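Local coordinates for protein copper chaperone PCu(A)C (Methylosinus trichosporium OB3b, PDB 6P1F) that probably acts as a periplasmic copper chaperone, its PCu(A)C domain binding copper through a histidine brace, at residues L30-S34 / L69-S73; F54-L60 / G80-E85. Residues are numbered along the deposited sequence.

Contact 1 (L30-S34 / L69-S73); sequences LVVNS and LPPLS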
loop_
_atom_site.group_PDB
_atom_site.type_symbol
_atom_site.label_atom_id
_atom_site.label_comp_id
_atom_site.label_asym_id
_atom_site.label_seq_id
_atom_site.Cartn_x
_atom_site.Cartn_y
_atom_site.Cartn_z
ATOM N N LEU A 30 4.124 5.045 -3.010
ATOM C CA LEU A 30 4.364 5.296 -4.423
ATOM C C LEU A 30 4.812 4.000 -5.051
ATOM O O LEU A 30 5.812 3.424 -4.608
ATOM C CB LEU A 30 5.437 6.393 -4.560
ATOM C CG LEU A 30 6.079 6.609 -5.933
ATOM C CD1 LEU A 30 5.040 6.856 -7.003
ATOM C CD2 LEU A 30 6.980 7.830 -5.790
ATOM N N VAL A 31 4.053 3.498 -6.025
ATOM C CA VAL A 31 4.434 2.251 -6.691
ATOM C C VAL A 31 4.888 2.562 -8.101
ATOM O O VAL A 31 4.187 3.243 -8.854
ATOM C CB VAL A 31 3.246 1.278 -6.750
ATOM C CG1 VAL A 31 3.659 -0.037 -7.432
ATOM C CG2 VAL A 31 2.697 1.009 -5.350
ATOM N N VAL A 32 6.053 2.065 -8.485
ATOM C CA VAL A 32 6.569 2.407 -9.796
ATOM C C VAL A 32 6.871 1.137 -10.570
ATOM O O VAL A 32 7.513 0.228 -10.052
ATOM C CB VAL A 32 7.858 3.264 -9.699
ATOM C CG1 VAL A 32 8.428 3.479 -11.064
ATOM C CG2 VAL A 32 7.577 4.616 -9.008
ATOM N N ASN A 33 6.323 1.023 -11.776
ATOM C CA ASN A 33 6.724 -0.079 -12.647
ATOM C C ASN A 33 7.641 0.450 -13.730
ATOM O O ASN A 33 7.190 1.147 -14.648
ATOM C CB ASN A 33 5.496 -0.759 -13.278
ATOM C CG ASN A 33 5.897 -1.903 -14.206
ATOM O OD1 ASN A 33 6.979 -2.475 -14.064
ATOM N ND2 ASN A 33 4.996 -2.289 -15.132
ATOM N N SER A 34 8.943 0.120 -13.632
ATOM C CA SER A 34 9.895 0.543 -14.646
ATOM C C SER A 34 10.064 -0.470 -15.764
ATOM O O SER A 34 10.898 -0.257 -16.638
ATOM C CB SER A 34 11.265 0.818 -14.022
ATOM O OG SER A 34 11.140 1.977 -13.249
ATOM N N LEU A 69 -0.618 -2.528 -13.220
ATOM C CA LEU A 69 0.392 -1.526 -13.487
ATOM C C LEU A 69 0.878 -1.576 -14.919
ATOM O O LEU A 69 1.630 -2.479 -15.256
ATOM C CB LEU A 69 1.587 -1.785 -12.576
ATOM C CG LEU A 69 1.191 -1.808 -11.107
ATOM C CD1 LEU A 69 2.232 -2.582 -10.304
ATOM C CD2 LEU A 69 1.126 -0.356 -10.663
ATOM N N PRO A 70 0.471 -0.621 -15.760
ATOM C CA PRO A 70 0.954 -0.542 -17.143
ATOM C C PRO A 70 2.473 -0.437 -17.174
ATOM O O PRO A 70 3.067 -0.039 -16.163
ATOM C CB PRO A 70 0.322 0.744 -17.676
ATOM C CG PRO A 70 -0.877 0.944 -16.844
ATOM C CD PRO A 70 -0.597 0.360 -15.485
ATOM N N PRO A 71 3.076 -0.746 -18.317
ATOM C CA PRO A 71 4.513 -0.496 -18.471
ATOM C C PRO A 71 4.824 0.975 -18.188
ATOM O O PRO A 71 4.015 1.849 -18.493
ATOM C CB PRO A 71 4.782 -0.824 -19.940
ATOM C CG PRO A 71 3.590 -1.596 -20.408
ATOM C CD PRO A 71 2.430 -1.189 -19.565
ATOM N N LEU A 72 5.997 1.229 -17.604
ATOM C CA LEU A 72 6.514 2.591 -17.437
ATOM C C LEU A 72 5.495 3.510 -16.797
ATOM O O LEU A 72 5.197 4.589 -17.327
ATOM C CB LEU A 72 6.950 3.163 -18.777
ATOM C CG LEU A 72 7.919 2.285 -19.570
ATOM C CD1 LEU A 72 8.307 3.008 -20.846
ATOM C CD2 LEU A 72 9.146 2.030 -18.730
ATOM N N SER A 73 4.937 3.060 -15.677
ATOM C CA SER A 73 3.877 3.797 -14.993
ATOM C C SER A 73 4.117 3.850 -13.515
ATOM O O SER A 73 5.016 3.183 -12.957
ATOM C CB SER A 73 2.485 3.160 -15.242
ATOM O OG SER A 73 2.365 1.948 -14.523
#
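Asn33 is the residue most enclosed here, with 98 Å² covered by the other segment. It ends the strand 24-33 and works with both backbone and side chain. Asn33 N donates to Ser73 O at 2.8 Å, and Ser73 N returns a bond to Asn33 O at 3.1 Å. This makes Asn33 and Ser73 an antiparallel hydrogen-bonded pair, CA to CA 5.3 Å. The side chain of Asn33 reaches over the turn 69-73. Asn33 ND2 bonds Pro70 O at 3.1 Å and, weakly, Leu69 O at 3.4 Å. Arg37 O also accepts from ND2, while OD1 takes the backbone N of Ala35, so the amide ties two loops together.

Two residues, Leu72 and Ser73, face the single Asn33. This is a G1 beta bulge, and Leu72 takes the positive phi and psi (51°/51°) of its first position. The bulge starts the long strand 73-89 of the PCu(A)C beta fold beside strand 24-33. Ser73 OG donates to Pro70 O at 2.7 Å, so this carbonyl receives both the serine hydroxyl and the Asn33 amide.

Leu69, with 57 Å² covered, supplies the apolar part. Leu69 CD1 lies 4.1 Å from Val31 CG1, and the leucine side chain also touches Ile8 and Val75. At the exposed end, Leu72 CD2 rests 3.6 Å from Ser34 O.

Contact 2 (F54-L60 / G80-E85); sequences FHIAPHL and GGSHVE
Backbone pairing sets the frame. Phe54 and His55 end one strand; His83 to Glu85 run antiparallel to it. Phe54 and Val84 form a non-hydrogen-bonded pair, CA to CA 4.6 Å. His55 and His83 form the hydrogen-bonded pair, CA to CA 5.3 Å. Its bonds are His55 N to His83 O at 2.8 Å and His83 N to His55 O at 2.9 Å. Ser82 CA adds a CA-H...O contact to His55 O at 3.1 Å. Beyond the strand, 56-60 curls back through a cis peptide before Pro58, and His59 has positive phi (69°). Gly80 also has positive phi (86°).

The histidine side chains share one sheet face. His55 is m and His83 is p. Their ring planes lie at 6°, centroids 4.6 Å apart, but barely overlap. His55 CB sits over the His83 ring, 3.8 Å from its centroid, a CH-pi contact. His55 ND1 donates to Leu60 O at 2.8 Å, and His83 ND1 to Gly81 O at 3.0 Å.

In the PCu(A)C beta sheet, strand 73-89 thus pairs with 49-55; it also borders 24-33, where Val84 bonds Leu27 through the backbone. His55, His59, His83 and Glu85 are zinc ligands in a structure of this protein; this chain carries no metal. Glu85 OE1 stands 4.0 Å from His55 NE2 and is salt-bridged to Arg24.

Apolar contacts lie on the other face and at the turn. Phe54 (m) sets CD1 3.6 Å from Val84 CG2. Leu60 CD2 is 3.6 Å from Ser82 CA.

Water 1 bridges the segments, accepting from Ala57 N at 3.3 Å and lying 2.8 Å from Ser82 OG.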
loop_
_atom_site.group_PDB
_atom_site.type_symbol
_atom_site.label_atom_id
_atom_site.label_comp_id
_atom_site.label_asym_id
_atom_site.label_seq_id
_atom_site.Cartn_x
_atom_site.Cartn_y
_atom_site.Cartn_z
ATOM N N PHE A 54 -7.890 -1.456 -2.865
ATOM C CA PHE A 54 -7.198 -0.382 -3.545
ATOM C C PHE A 54 -8.192 0.597 -4.121
ATOM O O PHE A 54 -9.203 0.218 -4.717
ATOM C CB PHE A 54 -6.305 -0.927 -4.640
ATOM C CG PHE A 54 -5.247 -1.887 -4.150
ATOM C CD1 PHE A 54 -4.104 -1.410 -3.550
ATOM C CD2 PHE A 54 -5.390 -3.255 -4.311
ATOM C CE1 PHE A 54 -3.118 -2.298 -3.110
ATOM C CE2 PHE A 54 -4.395 -4.142 -3.899
ATOM C CZ PHE A 54 -3.261 -3.650 -3.286
ATOM N N HIS A 55 -7.922 1.873 -3.893
ATOM C CA HIS A 55 -8.695 2.948 -4.501
ATOM C C HIS A 55 -7.775 3.754 -5.389
ATOM O O HIS A 55 -6.933 4.486 -4.905
ATOM C CB HIS A 55 -9.308 3.830 -3.425
ATOM C CG HIS A 55 -10.311 3.130 -2.574
ATOM N ND1 HIS A 55 -11.667 3.309 -2.743
ATOM C CD2 HIS A 55 -10.171 2.254 -1.554
ATOM C CE1 HIS A 55 -12.319 2.584 -1.853
ATOM N NE2 HIS A 55 -11.439 1.935 -1.121
ATOM N N ILE A 56 -7.917 3.605 -6.699
ATOM C CA ILE A 56 -6.963 4.235 -7.595
ATOM C C ILE A 56 -7.703 4.994 -8.675
ATOM O O ILE A 56 -8.877 4.736 -8.933
ATOM C CB ILE A 56 -5.992 3.203 -8.233
ATOM C CG1 ILE A 56 -6.754 2.234 -9.131
ATOM C CG2 ILE A 56 -5.194 2.444 -7.143
ATOM C CD1 ILE A 56 -5.837 1.367 -9.983
ATOM N N ALA A 57 -7.031 5.962 -9.272
ATOM C CA ALA A 57 -7.640 6.790 -10.308
ATOM C C ALA A 57 -7.704 6.047 -11.632
ATOM O O ALA A 57 -6.887 5.164 -11.904
ATOM C CB ALA A 57 -6.855 8.093 -10.457
ATOM N N PRO A 58 -8.702 6.375 -12.463
ATOM C CA PRO A 58 -9.801 7.276 -12.117
ATOM C C PRO A 58 -10.889 6.543 -11.324
ATOM O O PRO A 58 -10.853 5.309 -11.247
ATOM C CB PRO A 58 -10.317 7.715 -13.485
ATOM C CG PRO A 58 -10.063 6.521 -14.358
ATOM C CD PRO A 58 -8.790 5.892 -13.854
ATOM N N HIS A 59 -11.811 7.313 -10.751
ATOM C CA HIS A 59 -12.937 6.823 -9.954
ATOM C C HIS A 59 -12.476 6.234 -8.640
ATOM O O HIS A 59 -12.438 5.022 -8.439
ATOM C CB HIS A 59 -13.782 5.843 -10.770
ATOM C CG HIS A 59 -14.353 6.486 -11.981
ATOM N ND1 HIS A 59 -13.941 6.192 -13.258
ATOM C CD2 HIS A 59 -15.236 7.508 -12.085
ATOM C CE1 HIS A 59 -14.574 6.985 -14.112
ATOM N NE2 HIS A 59 -15.370 7.781 -13.427
ATOM N N LEU A 60 -12.171 7.144 -7.732
ATOM C CA LEU A 60 -11.559 6.801 -6.458
ATOM C C LEU A 60 -12.519 6.137 -5.485
ATOM O O LEU A 60 -12.085 5.506 -4.504
ATOM C CB LEU A 60 -10.940 8.053 -5.815
ATOM C CG LEU A 60 -9.618 8.521 -6.419
ATOM C CD1 LEU A 60 -9.228 9.864 -5.795
ATOM C CD2 LEU A 60 -8.527 7.447 -6.179
ATOM N N GLY A 80 -6.828 11.710 0.411
ATOM C CA GLY A 80 -7.644 12.420 -0.558
ATOM C C GLY A 80 -7.447 12.009 -2.002
ATOM O O GLY A 80 -8.192 12.447 -2.891
ATOM N N GLY A 81 -6.464 11.149 -2.243
ATOM C CA GLY A 81 -6.160 10.705 -3.583
ATOM C C GLY A 81 -6.191 9.183 -3.596
ATOM O O GLY A 81 -6.955 8.575 -2.844
ATOM N N SER A 82 -5.382 8.584 -4.450
ATOM C CA SER A 82 -5.313 7.113 -4.485
ATOM C C SER A 82 -4.779 6.574 -3.161
ATOM O O SER A 82 -3.968 7.204 -2.515
ATOM C CB SER A 82 -4.422 6.650 -5.636
ATOM O OG SER A 82 -4.896 7.207 -6.868
ATOM N N HIS A 83 -5.211 5.390 -2.758
ATOM C CA HIS A 83 -4.798 4.908 -1.442
ATOM C C HIS A 83 -5.200 3.463 -1.322
ATOM O O HIS A 83 -5.980 2.938 -2.140
ATOM C CB HIS A 83 -5.454 5.724 -0.306
ATOM C CG HIS A 83 -6.945 5.584 -0.230
ATOM N ND1 HIS A 83 -7.796 6.338 -1.011
ATOM C CD2 HIS A 83 -7.724 4.785 0.527
ATOM C CE1 HIS A 83 -9.047 6.002 -0.732
ATOM N NE2 HIS A 83 -9.035 5.080 0.202
ATOM N N VAL A 84 -4.666 2.822 -0.299
ATOM C CA VAL A 84 -5.058 1.480 0.052
ATOM C C VAL A 84 -5.845 1.495 1.351
ATOM O O VAL A 84 -5.406 2.108 2.310
ATOM C CB VAL A 84 -3.827 0.594 0.247
ATOM C CG1 VAL A 84 -4.249 -0.865 0.440
ATOM C CG2 VAL A 84 -2.863 0.759 -0.913
ATOM N N GLU A 85 -6.990 0.827 1.401
ATOM C CA GLU A 85 -7.655 0.645 2.682
ATOM C C GLU A 85 -7.264 -0.707 3.261
ATOM O O GLU A 85 -7.350 -1.720 2.578
ATOM C CB GLU A 85 -9.175 0.734 2.538
ATOM C CG GLU A 85 -9.670 2.151 2.490
ATOM C CD GLU A 85 -10.897 2.340 3.345
ATOM O OE1 GLU A 85 -12.000 2.084 2.824
ATOM O OE2 GLU A 85 -10.750 2.725 4.533
HETATM O O HOH W 1 -3.795 6.399 -9.256
#

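Overall arrangement
Both contacts involve the strand 73-89. Contact 1 joins its start to the end of strand 24-33. Contact 2 joins its middle to strand 49-55. Strands 24-33 and 73-89 are neighbours, so both contacts reach one sheet. The contact centres are about 16 Å apart and the nearest atoms about 7 Å, without touching. Along the chain their segments alternate. Each is partly buried. The centre of contact 2 is about 11 Å from the chain centre, that of contact 1 about 14 Å. Contact 1 relies on an asparagine amide and a beta bulge at a turn. Contact 2 groups imidazoles and a carboxylate that can serve as zinc ligands, with an apolar pair on the other face.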